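Local structure of separin (Saccharomyces cerevisiae, 5U1T) at residues I659-A662 and L663-K666; M665-Q668 and L669-T672; Q704-F707 and G708-P712; A713-P716 and E717-D720; A759-D762 and C763-Q767. The protein cleaves the cohesin subunit MCD1/SCC1 at the onset of anaphase as a caspase-like cysteine protease, and is held inactive by securin for most of the cell cycle. One frame throughout, in Å; residues are numbered along the deposited sequence.

Interaction 1 (I659-A662 and L663-K666); sequences IDDA and LMMK
Ile659 and Leu663 make an i to i+4 contact within the first turns of helix 659-672, a helix of the helical domain that leans on helix 642-655. The two side chains run alongside each other in the same direction, and Ile659 CG2 meets Leu663 CD1 at 3.6 Å. In Ile659 the CG2 branch is anti to the backbone N, while CG1 stands beside that N (chi1 -84°), anti to the carbonyl carbon, and leads away. The backbone beneath is ordinary alpha-helix: Leu663 N bonds Ile659 O at 3.0 Å, Met665 N bonds Asp661 O at 3.0 Å, and Lys666 N bonds Ala662 O at 2.8 Å. The bond from Met664 N to Asp660 O, at 3.3 Å, is weak. Three residues apart, Asp661 and Met664 also lie side by side, but loosely, with OD1 4.2 Å from SD. The carboxylate has its real partner beyond this turn, in a salt bridge with Lys902. Lys666 likewise reaches outward, its amine bonded to Leu695 O and set against the Trp696 ring. Chemically, then, the turn is held by backbone bonds and one aliphatic contact, while its charges tie the helix to neighbouring loops.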
loop_
_atom_site.group_PDB
_atom_site.type_symbol
_atom_site.label_atom_id
_atom_site.label_comp_id
_atom_site.label_asym_id
_atom_site.label_seq_id
_atom_site.Cartn_x
_atom_site.Cartn_y
_atom_site.Cartn_z
ATOM N N ILE A 659 7.095 -20.270 3.238
ATOM C CA ILE A 659 5.734 -20.508 3.683
ATOM C C ILE A 659 5.739 -21.274 5.005
ATOM O O ILE A 659 4.893 -21.032 5.867
ATOM C CB ILE A 659 4.905 -21.254 2.608
ATOM C CG1 ILE A 659 4.328 -20.277 1.591
ATOM C CG2 ILE A 659 3.708 -21.910 3.220
ATOM C CD1 ILE A 659 5.342 -19.555 0.775
ATOM N N ASP A 660 6.706 -22.173 5.169
ATOM C CA ASP A 660 6.874 -22.894 6.430
ATOM C C ASP A 660 6.845 -21.949 7.637
ATOM O O ASP A 660 6.000 -22.083 8.528
ATOM C CB ASP A 660 8.188 -23.690 6.439
ATOM C CG ASP A 660 8.044 -25.108 5.843
ATOM O OD1 ASP A 660 6.898 -25.579 5.611
ATOM O OD2 ASP A 660 9.098 -25.758 5.627
ATOM N N ASP A 661 7.760 -20.986 7.656
ATOM C CA ASP A 661 7.885 -20.116 8.819
ATOM C C ASP A 661 6.730 -19.144 8.937
ATOM O O ASP A 661 6.326 -18.793 10.035
ATOM C CB ASP A 661 9.203 -19.353 8.777
ATOM C CG ASP A 661 10.393 -20.275 8.780
ATOM O OD1 ASP A 661 10.575 -21.008 9.781
ATOM O OD2 ASP A 661 11.135 -20.276 7.775
ATOM N N ALA A 662 6.207 -18.714 7.802
ATOM C CA ALA A 662 5.029 -17.868 7.792
ATOM C C ALA A 662 3.836 -18.530 8.484
ATOM O O ALA A 662 3.072 -17.875 9.181
ATOM C CB ALA A 662 4.670 -17.493 6.376
ATOM N N LEU A 663 3.674 -19.832 8.315
ATOM C CA LEU A 663 2.503 -20.485 8.875
ATOM C C LEU A 663 2.659 -20.664 10.387
ATOM O O LEU A 663 1.677 -20.543 11.128
ATOM C CB LEU A 663 2.248 -21.816 8.167
ATOM C CG LEU A 663 1.857 -21.709 6.679
ATOM C CD1 LEU A 663 1.811 -23.074 5.999
ATOM C CD2 LEU A 663 0.528 -20.975 6.503
ATOM N N MET A 664 3.887 -20.923 10.844
ATOM C CA MET A 664 4.178 -20.992 12.277
ATOM C C MET A 664 3.824 -19.655 12.881
ATOM O O MET A 664 3.182 -19.564 13.929
ATOM C CB MET A 664 5.651 -21.330 12.540
ATOM C CG MET A 664 6.053 -22.752 12.114
ATOM S SD MET A 664 7.842 -23.091 12.111
ATOM C CE MET A 664 8.327 -22.563 13.772
ATOM N N MET A 665 4.247 -18.615 12.180
ATOM C CA MET A 665 3.927 -17.239 12.527
ATOM C C MET A 665 2.416 -17.024 12.609
ATOM O O MET A 665 1.927 -16.516 13.612
ATOM C CB MET A 665 4.545 -16.295 11.493
ATOM C CG MET A 665 5.012 -14.949 12.002
ATOM S SD MET A 665 6.370 -15.076 13.172
ATOM C CE MET A 665 7.337 -16.421 12.492
ATOM N N LYS A 666 1.690 -17.424 11.561
ATOM C CA LYS A 666 0.238 -17.233 11.501
ATOM C C LYS A 666 -0.468 -17.748 12.736
ATOM O O LYS A 666 -1.129 -16.987 13.436
ATOM C CB LYS A 666 -0.381 -17.926 10.277
ATOM C CG LYS A 666 -1.924 -18.142 10.388
ATOM C CD LYS A 666 -2.517 -18.819 9.142
ATOM C CE LYS A 666 -4.053 -18.823 9.129
ATOM N NZ LYS A 666 -4.597 -19.189 7.766
#

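Interaction 2 (M665-Q668 and L669-T672); sequences MKNQ and LQKT
Thr672 closes on Gln668 O, and this is the close-packed part of the helical turn. Gln668 O accepts two bonds from Thr672: one from the backbone N at 2.9 Å, the other from OG1 at 3.0 Å, the hydroxyl coming from well above the carbonyl plane. The hydroxyl gets there because OG1 sits between the backbone N and the carbonyl carbon (chi1 64°), folding back over the preceding turn. The backbone is drawn together in the same region, where Leu669 N donates to Met665 O at 3.1 Å and Gln670 N to Lys666 O at 3.0 Å. Together with the hydroxyl this gives the familiar threonine back-bond of an alpha-helix, here toward the C-terminal part of helix 659-672. The apolar contact is looser, CG of Met665 standing 4.5 Å from CD1 of Leu669, though both residues touch Leu650 of helix 642-655. Lys666 and Gln670 run alongside each other and also meet loosely, carbon against amide, with Lys666 CE lying 3.5 Å from Gln670 OE1. On the solvent side Gln668 and Lys671 are exposed, both chains bent, Gln668 at chi2 and Lys671 at chi2 and chi4. Lys671 lays CG on Asn667 O at 3.2 Å, and Lys671 N reaches Asn667 O in a weak bond at 3.5 Å.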
loop_
_atom_site.group_PDB
_atom_site.type_symbol
_atom_site.label_atom_id
_atom_site.label_comp_id
_atom_site.label_asym_id
_atom_site.label_seq_id
_atom_site.Cartn_x
_atom_site.Cartn_y
_atom_site.Cartn_z
ATOM N N MET A 665 4.247 -18.615 12.180
ATOM C CA MET A 665 3.927 -17.239 12.527
ATOM C C MET A 665 2.416 -17.024 12.609
ATOM O O MET A 665 1.927 -16.516 13.612
ATOM C CB MET A 665 4.545 -16.295 11.493
ATOM C CG MET A 665 5.012 -14.949 12.002
ATOM S SD MET A 665 6.370 -15.076 13.172
ATOM C CE MET A 665 7.337 -16.421 12.492
ATOM N N LYS A 666 1.690 -17.424 11.561
ATOM C CA LYS A 666 0.238 -17.233 11.501
ATOM C C LYS A 666 -0.468 -17.748 12.736
ATOM O O LYS A 666 -1.129 -16.987 13.436
ATOM C CB LYS A 666 -0.381 -17.926 10.277
ATOM C CG LYS A 666 -1.924 -18.142 10.388
ATOM C CD LYS A 666 -2.517 -18.819 9.142
ATOM C CE LYS A 666 -4.053 -18.823 9.129
ATOM N NZ LYS A 666 -4.597 -19.189 7.766
ATOM N N ASN A 667 -0.337 -19.045 12.998
ATOM C CA ASN A 667 -1.192 -19.685 13.986
ATOM C C ASN A 667 -0.774 -19.374 15.405
ATOM O O ASN A 667 -1.598 -19.465 16.311
ATOM C CB ASN A 667 -1.239 -21.195 13.758
ATOM C CG ASN A 667 -2.005 -21.560 12.490
ATOM O OD1 ASN A 667 -1.418 -21.712 11.411
ATOM N ND2 ASN A 667 -3.329 -21.677 12.611
ATOM N N GLN A 668 0.486 -18.995 15.606
ATOM C CA GLN A 668 0.893 -18.520 16.922
ATOM C C GLN A 668 0.177 -17.200 17.196
ATOM O O GLN A 668 -0.595 -17.087 18.146
ATOM C CB GLN A 668 2.411 -18.356 17.020
ATOM C CG GLN A 668 3.175 -19.674 17.088
ATOM C CD GLN A 668 2.833 -20.515 18.325
ATOM O OE1 GLN A 668 2.874 -20.028 19.463
ATOM N NE2 GLN A 668 2.494 -21.793 18.100
ATOM N N LEU A 669 0.419 -16.220 16.329
ATOM C CA LEU A 669 -0.207 -14.903 16.419
ATOM C C LEU A 669 -1.718 -14.966 16.683
ATOM O O LEU A 669 -2.221 -14.281 17.586
ATOM C CB LEU A 669 0.056 -14.104 15.132
ATOM C CG LEU A 669 1.479 -13.590 14.883
ATOM C CD1 LEU A 669 1.528 -12.671 13.653
ATOM C CD2 LEU A 669 2.037 -12.884 16.111
ATOM N N GLN A 670 -2.430 -15.785 15.907
ATOM C CA GLN A 670 -3.887 -15.906 16.023
ATOM C C GLN A 670 -4.330 -16.277 17.440
ATOM O O GLN A 670 -5.270 -15.683 17.983
ATOM C CB GLN A 670 -4.429 -16.942 15.027
ATOM C CG GLN A 670 -5.276 -16.344 13.914
ATOM C CD GLN A 670 -5.454 -17.291 12.739
ATOM O OE1 GLN A 670 -5.627 -16.851 11.598
ATOM N NE2 GLN A 670 -5.422 -18.604 13.011
ATOM N N LYS A 671 -3.650 -17.245 18.048
ATOM C CA LYS A 671 -4.051 -17.696 19.373
ATOM C C LYS A 671 -3.550 -16.742 20.451
ATOM O O LYS A 671 -4.279 -16.426 21.395
ATOM C CB LYS A 671 -3.543 -19.115 19.648
ATOM C CG LYS A 671 -3.808 -20.138 18.526
ATOM C CD LYS A 671 -5.177 -19.964 17.858
ATOM C CE LYS A 671 -5.480 -21.107 16.896
ATOM N NZ LYS A 671 -5.727 -22.368 17.665
ATOM N N THR A 672 -2.319 -16.259 20.292
ATOM C CA THR A 672 -1.630 -15.527 21.357
ATOM C C THR A 672 -2.109 -14.083 21.615
ATOM O O THR A 672 -1.563 -13.401 22.487
ATOM C CB THR A 672 -0.114 -15.472 21.082
ATOM O OG1 THR A 672 0.127 -14.733 19.880
ATOM C CG2 THR A 672 0.461 -16.878 20.939
#

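Interaction 3 (Q704-F707 and G708-P712); sequences QIYF and GKTLP
A wider, pi-type turn in helix 700-714 brings Leu711 against Tyr706 at i+5, while Phe707 meets the same leucine at i+4. The evidence lies in two i to i+5 bonds: Thr710 N donates to Ile705 O at 2.9 Å, and Leu711 N to Tyr706 O at 2.7 Å. Ile705 O also accepts Lys709 N, which approaches from above the carbonyl plane, so this one oxygen serves both an alpha-type and a pi-type donor. On the inner side, Leu711 CD2 touches both rings, 3.7 Å from Tyr706 CE2 and 3.6 Å from Phe707 CD1, while Leu711 CB lies over one face of the tyrosine. Tyr706 is carried forward to it by having CG anti to the backbone N (chi1 -174°). The same ring sets CD2 over the centre of the Phe707 face, 3.6 Å above its plane. Cutting Tyr706 back to an alanine would probably leave Leu711 CD2 with only the Phe707 ring of these two and take the cover from that face of Phe707. Pro712 has no N-H to give, and its CD and CG come up against Phe707 O in place of a donor. The arrangement is that of a pi-bulge running into a proline kink near the C-terminal end of a helix.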
loop_
_atom_site.group_PDB
_atom_site.type_symbol
_atom_site.label_atom_id
_atom_site.label_comp_id
_atom_site.label_asym_id
_atom_site.label_seq_id
_atom_site.Cartn_x
_atom_site.Cartn_y
_atom_site.Cartn_z
ATOM N N GLN A 704 -12.694 -15.933 2.820
ATOM C CA GLN A 704 -13.890 -15.110 2.854
ATOM C C GLN A 704 -14.599 -15.223 4.186
ATOM O O GLN A 704 -15.160 -14.245 4.667
ATOM C CB GLN A 704 -14.844 -15.489 1.721
ATOM C CG GLN A 704 -14.451 -14.959 0.346
ATOM C CD GLN A 704 -15.250 -15.629 -0.774
ATOM O OE1 GLN A 704 -16.288 -16.249 -0.523
ATOM N NE2 GLN A 704 -14.758 -15.522 -2.009
ATOM N N ILE A 705 -14.587 -16.403 4.788
ATOM C CA ILE A 705 -15.239 -16.537 6.083
ATOM C C ILE A 705 -14.535 -15.655 7.100
ATOM O O ILE A 705 -15.172 -14.928 7.860
ATOM C CB ILE A 705 -15.245 -17.971 6.605
ATOM C CG1 ILE A 705 -15.912 -18.915 5.591
ATOM C CG2 ILE A 705 -15.945 -18.019 7.954
ATOM C CD1 ILE A 705 -17.427 -18.773 5.470
ATOM N N TYR A 706 -13.211 -15.701 7.080
ATOM C CA TYR A 706 -12.435 -14.991 8.072
ATOM C C TYR A 706 -12.594 -13.472 7.994
ATOM O O TYR A 706 -12.955 -12.825 8.990
ATOM C CB TYR A 706 -10.957 -15.333 7.958
ATOM C CG TYR A 706 -10.218 -14.688 9.087
ATOM C CD1 TYR A 706 -10.484 -15.063 10.397
ATOM C CD2 TYR A 706 -9.313 -13.658 8.864
ATOM C CE1 TYR A 706 -9.850 -14.471 11.443
ATOM C CE2 TYR A 706 -8.664 -13.055 9.915
ATOM C CZ TYR A 706 -8.934 -13.468 11.207
ATOM O OH TYR A 706 -8.299 -12.874 12.278
ATOM N N PHE A 707 -12.306 -12.907 6.824
ATOM C CA PHE A 707 -12.365 -11.462 6.641
ATOM C C PHE A 707 -13.780 -10.939 6.395
ATOM O O PHE A 707 -14.048 -9.746 6.594
ATOM C CB PHE A 707 -11.459 -11.047 5.492
ATOM C CG PHE A 707 -10.016 -11.247 5.781
ATOM C CD1 PHE A 707 -9.334 -10.350 6.598
ATOM C CD2 PHE A 707 -9.342 -12.337 5.266
ATOM C CE1 PHE A 707 -8.010 -10.529 6.875
ATOM C CE2 PHE A 707 -8.015 -12.523 5.539
ATOM C CZ PHE A 707 -7.343 -11.611 6.347
ATOM N N GLY A 708 -14.677 -11.830 5.974
ATOM C CA GLY A 708 -16.033 -11.453 5.641
ATOM C C GLY A 708 -17.031 -11.711 6.743
ATOM O O GLY A 708 -18.073 -11.075 6.774
ATOM N N LYS A 709 -16.735 -12.635 7.650
ATOM C CA LYS A 709 -17.645 -12.893 8.763
ATOM C C LYS A 709 -16.948 -12.797 10.130
ATOM O O LYS A 709 -17.257 -11.902 10.939
ATOM C CB LYS A 709 -18.314 -14.259 8.597
ATOM C CG LYS A 709 -19.287 -14.350 7.406
ATOM C CD LYS A 709 -20.392 -15.367 7.679
ATOM C CE LYS A 709 -21.683 -15.083 6.892
ATOM N NZ LYS A 709 -21.609 -15.514 5.465
ATOM N N THR A 710 -16.006 -13.704 10.383
ATOM C CA THR A 710 -15.301 -13.776 11.672
ATOM C C THR A 710 -14.693 -12.439 12.141
ATOM O O THR A 710 -15.059 -11.902 13.202
ATOM C CB THR A 710 -14.175 -14.825 11.606
ATOM O OG1 THR A 710 -14.692 -16.032 11.029
ATOM C CG2 THR A 710 -13.620 -15.113 12.994
ATOM N N LEU A 711 -13.767 -11.911 11.347
ATOM C CA LEU A 711 -13.087 -10.664 11.683
ATOM C C LEU A 711 -14.026 -9.444 11.868
ATOM O O LEU A 711 -13.851 -8.677 12.815
ATOM C CB LEU A 711 -12.027 -10.363 10.621
ATOM C CG LEU A 711 -10.975 -9.331 10.999
ATOM C CD1 LEU A 711 -10.613 -9.499 12.467
ATOM C CD2 LEU A 711 -9.750 -9.491 10.121
ATOM N N PRO A 712 -15.023 -9.250 10.981
ATOM C CA PRO A 712 -15.968 -8.159 11.253
ATOM C C PRO A 712 -16.820 -8.361 12.505
ATOM O O PRO A 712 -17.316 -7.370 13.047
ATOM C CB PRO A 712 -16.864 -8.156 10.012
ATOM C CG PRO A 712 -16.069 -8.796 8.957
ATOM C CD PRO A 712 -15.260 -9.843 9.651
#

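Interaction 4 (A713-P716 and E717-D720); sequences AMKP and ELFD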
loop_
_atom_site.group_PDB
_atom_site.type_symbol
_atom_site.label_atom_id
_atom_site.label_comp_id
_atom_site.label_asym_id
_atom_site.label_seq_id
_atom_site.Cartn_x
_atom_site.Cartn_y
_atom_site.Cartn_z
ATOM N N ALA A 713 -16.989 -9.603 12.954
ATOM C CA ALA A 713 -17.823 -9.892 14.120
ATOM C C ALA A 713 -17.109 -9.555 15.432
ATOM O O ALA A 713 -17.725 -9.505 16.511
ATOM C CB ALA A 713 -18.251 -11.352 14.110
ATOM N N MET A 714 -15.808 -9.307 15.331
ATOM C CA MET A 714 -14.977 -9.171 16.512
ATOM C C MET A 714 -14.276 -7.847 16.589
ATOM O O MET A 714 -13.853 -7.429 17.662
ATOM C CB MET A 714 -13.951 -10.291 16.547
ATOM C CG MET A 714 -14.597 -11.657 16.690
ATOM S SD MET A 714 -13.350 -12.936 16.771
ATOM C CE MET A 714 -12.256 -12.434 15.434
ATOM N N LYS A 715 -14.130 -7.191 15.451
ATOM C CA LYS A 715 -13.516 -5.877 15.433
ATOM C C LYS A 715 -14.149 -5.046 14.322
ATOM O O LYS A 715 -13.496 -4.740 13.318
ATOM C CB LYS A 715 -12.002 -6.000 15.243
ATOM C CG LYS A 715 -11.177 -4.926 15.944
ATOM C CD LYS A 715 -11.232 -5.079 17.466
ATOM C CE LYS A 715 -10.493 -3.955 18.210
ATOM N NZ LYS A 715 -10.744 -4.009 19.681
ATOM N N PRO A 716 -15.433 -4.682 14.499
ATOM C CA PRO A 716 -16.219 -3.975 13.479
ATOM C C PRO A 716 -15.501 -2.739 12.942
ATOM O O PRO A 716 -15.541 -2.466 11.741
ATOM C CB PRO A 716 -17.497 -3.569 14.233
ATOM C CG PRO A 716 -17.609 -4.532 15.328
ATOM C CD PRO A 716 -16.198 -4.848 15.745
ATOM N N GLU A 717 -14.831 -2.016 13.829
ATOM C CA GLU A 717 -14.219 -0.757 13.447
ATOM C C GLU A 717 -13.058 -0.982 12.478
ATOM O O GLU A 717 -12.509 -0.024 11.932
ATOM C CB GLU A 717 -13.754 0.030 14.688
ATOM C CG GLU A 717 -12.793 -0.725 15.598
ATOM C CD GLU A 717 -13.488 -1.563 16.686
ATOM O OE1 GLU A 717 -14.446 -2.308 16.373
ATOM O OE2 GLU A 717 -13.065 -1.487 17.867
ATOM N N LEU A 718 -12.694 -2.243 12.250
ATOM C CA LEU A 718 -11.699 -2.567 11.232
ATOM C C LEU A 718 -12.307 -2.358 9.864
ATOM O O LEU A 718 -11.612 -2.317 8.855
ATOM C CB LEU A 718 -11.202 -4.010 11.359
ATOM C CG LEU A 718 -10.305 -4.380 12.534
ATOM C CD1 LEU A 718 -9.820 -5.803 12.388
ATOM C CD2 LEU A 718 -9.142 -3.411 12.623
ATOM N N PHE A 719 -13.627 -2.225 9.847
ATOM C CA PHE A 719 -14.372 -2.154 8.605
ATOM C C PHE A 719 -15.274 -0.932 8.573
ATOM O O PHE A 719 -16.292 -0.924 7.885
ATOM C CB PHE A 719 -15.191 -3.427 8.422
ATOM C CG PHE A 719 -14.376 -4.687 8.536
ATOM C CD1 PHE A 719 -14.168 -5.293 9.770
ATOM C CD2 PHE A 719 -13.805 -5.261 7.411
ATOM C CE1 PHE A 719 -13.407 -6.442 9.878
ATOM C CE2 PHE A 719 -13.055 -6.414 7.513
ATOM C CZ PHE A 719 -12.854 -7.002 8.750
ATOM N N ASP A 720 -14.900 0.100 9.328
ATOM C CA ASP A 720 -15.667 1.336 9.339
ATOM C C ASP A 720 -15.070 2.335 8.370
ATOM O O ASP A 720 -14.478 3.333 8.769
ATOM C CB ASP A 720 -15.717 1.936 10.733
ATOM C CG ASP A 720 -16.672 3.099 10.819
ATOM O OD1 ASP A 720 -17.541 3.223 9.921
ATOM O OD2 ASP A 720 -16.557 3.877 11.787
#
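Lys715 meets both Glu717 and Leu718, using different parts of its chain. Nearest the backbone, its CB and CG lie against Leu718, with CG 3.6 Å from Leu718 CG, the two side chains crossing at a slant. Further out, the chain bends at chi2 and passes the Glu717 carboxylate, CE standing 3.6 Å from OE2. The amine is 3.9 Å from that same OE2, a long salt bridge; it bonds the carbonyl oxygens of Leu675 and Ala678. With a leucine in place of Lys715, those two carbonyls would probably lose their amine donor and the Glu717 carboxylate its nearby positive charge. Lys715 O closes the turn by accepting Leu718 N at 2.8 Å, from above the carbonyl plane, and it also borders the edge of the Phe719 ring, near its plane. Pro716 O takes Phe719 N in the same way at 2.7 Å. Two successive i to i+3 bonds define a short 3-10 turn, which follows helix 700-714 and starts the chain on its way to helix 729-752. Pro716 O lies at the edge of the Phe719 ring as well, about 3.7 Å from CD1. Against the Pro716 ring comes the other carboxylate oxygen: Glu717 holds CG between its backbone N and carbonyl carbon (chi1 56°), which folds the acid back so that OE1 approaches Pro716 CD while OE2 turns to the lysine. On the inner side of the turn, Leu718 packs on Leu684 and Leu738, and Phe719 on Ile742.

Interaction 5 (A759-D762 and C763-Q767); sequences AVID and CRKAQ
Ile761 and Lys765 cross obliquely one turn apart, the branch methyl of the isoleucine meeting the lysine near its end, with CG2 3.8 Å from CE. Lys765 keeps its chain extended beyond CG, and this full length is what carries CE back to Ile761. Its amine then comes within 4.3 Å of Asp762 OD1, opposite charges that are close but beyond a salt bridge; the attraction between them is probably modest. The aspartate is anchored by its other oxygen, since OD2 bonds Ser746 OG on helix 729-752. Arg764 takes a different course. Its CG, beside the backbone N, lies 3.1 Å from Val760 O; beyond it the chain bends at chi2 (-80°) and again at chi3, and the guanidinium has Gln767 CB at the edge and in plane. From there the group reaches outward: NE bonds the backbone of a chain of another protein, and Tyr1095 makes a cation-pi contact with it. Cys763 points to yet another side, where its side chain touches Ala747 and Gln798. Beneath these side chains the helix is regular. Cys763 N bonds Ala759 O at 3.2 Å, Lys765 N bonds Ile761 O at 3.0 Å, and Ala766 N donates to Asp762 O at 3.0 Å. From this unbroken i to i+4 ladder the residues fan out to different neighbours: helix 756-775 meets the second protein chain through Arg764, Val760 and Gln767, and as a helix of the helical domain it packs on helices 729-752 and 782-805.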
loop_
_atom_site.group_PDB
_atom_site.type_symbol
_atom_site.label_atom_id
_atom_site.label_comp_id
_atom_site.label_asym_id
_atom_site.label_seq_id
_atom_site.Cartn_x
_atom_site.Cartn_y
_atom_site.Cartn_z
ATOM N N ALA A 759 -13.351 -11.484 -9.292
ATOM C CA ALA A 759 -11.994 -10.948 -9.114
ATOM C C ALA A 759 -11.861 -9.552 -9.724
ATOM O O ALA A 759 -11.193 -8.689 -9.171
ATOM C CB ALA A 759 -10.961 -11.876 -9.714
ATOM N N VAL A 760 -12.496 -9.336 -10.873
ATOM C CA VAL A 760 -12.486 -8.017 -11.504
ATOM C C VAL A 760 -13.193 -7.018 -10.600
ATOM O O VAL A 760 -12.710 -5.909 -10.411
ATOM C CB VAL A 760 -13.161 -8.017 -12.899
ATOM C CG1 VAL A 760 -13.388 -6.595 -13.387
ATOM C CG2 VAL A 760 -12.314 -8.769 -13.889
ATOM N N ILE A 761 -14.328 -7.422 -10.036
ATOM C CA ILE A 761 -15.107 -6.541 -9.173
ATOM C C ILE A 761 -14.328 -6.152 -7.918
ATOM O O ILE A 761 -14.286 -4.975 -7.560
ATOM C CB ILE A 761 -16.430 -7.182 -8.775
ATOM C CG1 ILE A 761 -17.266 -7.418 -10.031
ATOM C CG2 ILE A 761 -17.171 -6.301 -7.778
ATOM C CD1 ILE A 761 -18.629 -8.010 -9.769
ATOM N N ASP A 762 -13.704 -7.138 -7.274
ATOM C CA ASP A 762 -12.884 -6.903 -6.094
ATOM C C ASP A 762 -11.841 -5.833 -6.365
ATOM O O ASP A 762 -11.838 -4.778 -5.720
ATOM C CB ASP A 762 -12.203 -8.190 -5.642
ATOM C CG ASP A 762 -13.152 -9.128 -4.935
ATOM O OD1 ASP A 762 -14.307 -8.733 -4.651
ATOM O OD2 ASP A 762 -12.740 -10.273 -4.650
ATOM N N CYS A 763 -10.961 -6.130 -7.314
ATOM C CA CYS A 763 -9.978 -5.185 -7.834
ATOM C C CYS A 763 -10.492 -3.765 -7.988
ATOM O O CYS A 763 -9.781 -2.813 -7.695
ATOM C CB CYS A 763 -9.483 -5.657 -9.201
ATOM S SG CYS A 763 -7.873 -6.373 -9.155
ATOM N N ARG A 764 -11.721 -3.628 -8.468
ATOM C CA ARG A 764 -12.279 -2.309 -8.736
ATOM C C ARG A 764 -12.730 -1.620 -7.446
ATOM O O ARG A 764 -12.692 -0.399 -7.354
ATOM C CB ARG A 764 -13.438 -2.416 -9.730
ATOM C CG ARG A 764 -13.018 -2.943 -11.117
ATOM C CD ARG A 764 -12.384 -1.869 -11.990
ATOM N NE ARG A 764 -13.267 -0.714 -12.059
ATOM C CZ ARG A 764 -13.090 0.396 -11.348
ATOM N NH1 ARG A 764 -13.965 1.390 -11.453
ATOM N NH2 ARG A 764 -12.043 0.513 -10.530
ATOM N N LYS A 765 -13.151 -2.402 -6.458
ATOM C CA LYS A 765 -13.441 -1.858 -5.146
ATOM C C LYS A 765 -12.157 -1.325 -4.521
ATOM O O LYS A 765 -12.143 -0.248 -3.925
ATOM C CB LYS A 765 -14.056 -2.910 -4.240
ATOM C CG LYS A 765 -15.396 -3.396 -4.667
ATOM C CD LYS A 765 -15.857 -4.483 -3.726
ATOM C CE LYS A 765 -17.158 -5.087 -4.201
ATOM N NZ LYS A 765 -17.540 -6.255 -3.377
ATOM N N ALA A 766 -11.086 -2.102 -4.664
ATOM C CA ALA A 766 -9.791 -1.735 -4.133
ATOM C C ALA A 766 -9.366 -0.395 -4.711
ATOM O O ALA A 766 -8.865 0.465 -3.999
ATOM C CB ALA A 766 -8.767 -2.801 -4.436
ATOM N N GLN A 767 -9.592 -0.206 -5.998
ATOM C CA GLN A 767 -9.214 1.041 -6.644
ATOM C C GLN A 767 -10.130 2.196 -6.277
ATOM O O GLN A 767 -9.699 3.343 -6.214
ATOM C CB GLN A 767 -9.208 0.866 -8.151
ATOM C CG GLN A 767 -7.999 0.169 -8.655
ATOM C CD GLN A 767 -7.765 0.463 -10.116
ATOM O OE1 GLN A 767 -8.722 0.533 -10.918
ATOM N NE2 GLN A 767 -6.489 0.657 -10.485
#

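Interactions 1 and 2 are successive turns of helix 659-672, sharing Met665 and Lys666, with centres about 9 Å apart. Interactions 3 and 4 follow one another on helix 700-714 and its exit, their centres about 10 Å apart, and they touch directly: Pro712 CA lies 3.4 Å from Phe719 CE1, and Leu711 CD1 lies 3.8 Å from Leu718 CD1. Between the two helices, interactions 2 and 3 approach to about 5 Å at their nearest atoms without touching. Interaction 5 stands about 6 Å from interaction 3 by nearest atoms, with helix 729-752 contacting both. Four lie within helices and interaction 4 at a helix exit; all lie away from Cys1497, the probable catalytic cysteine.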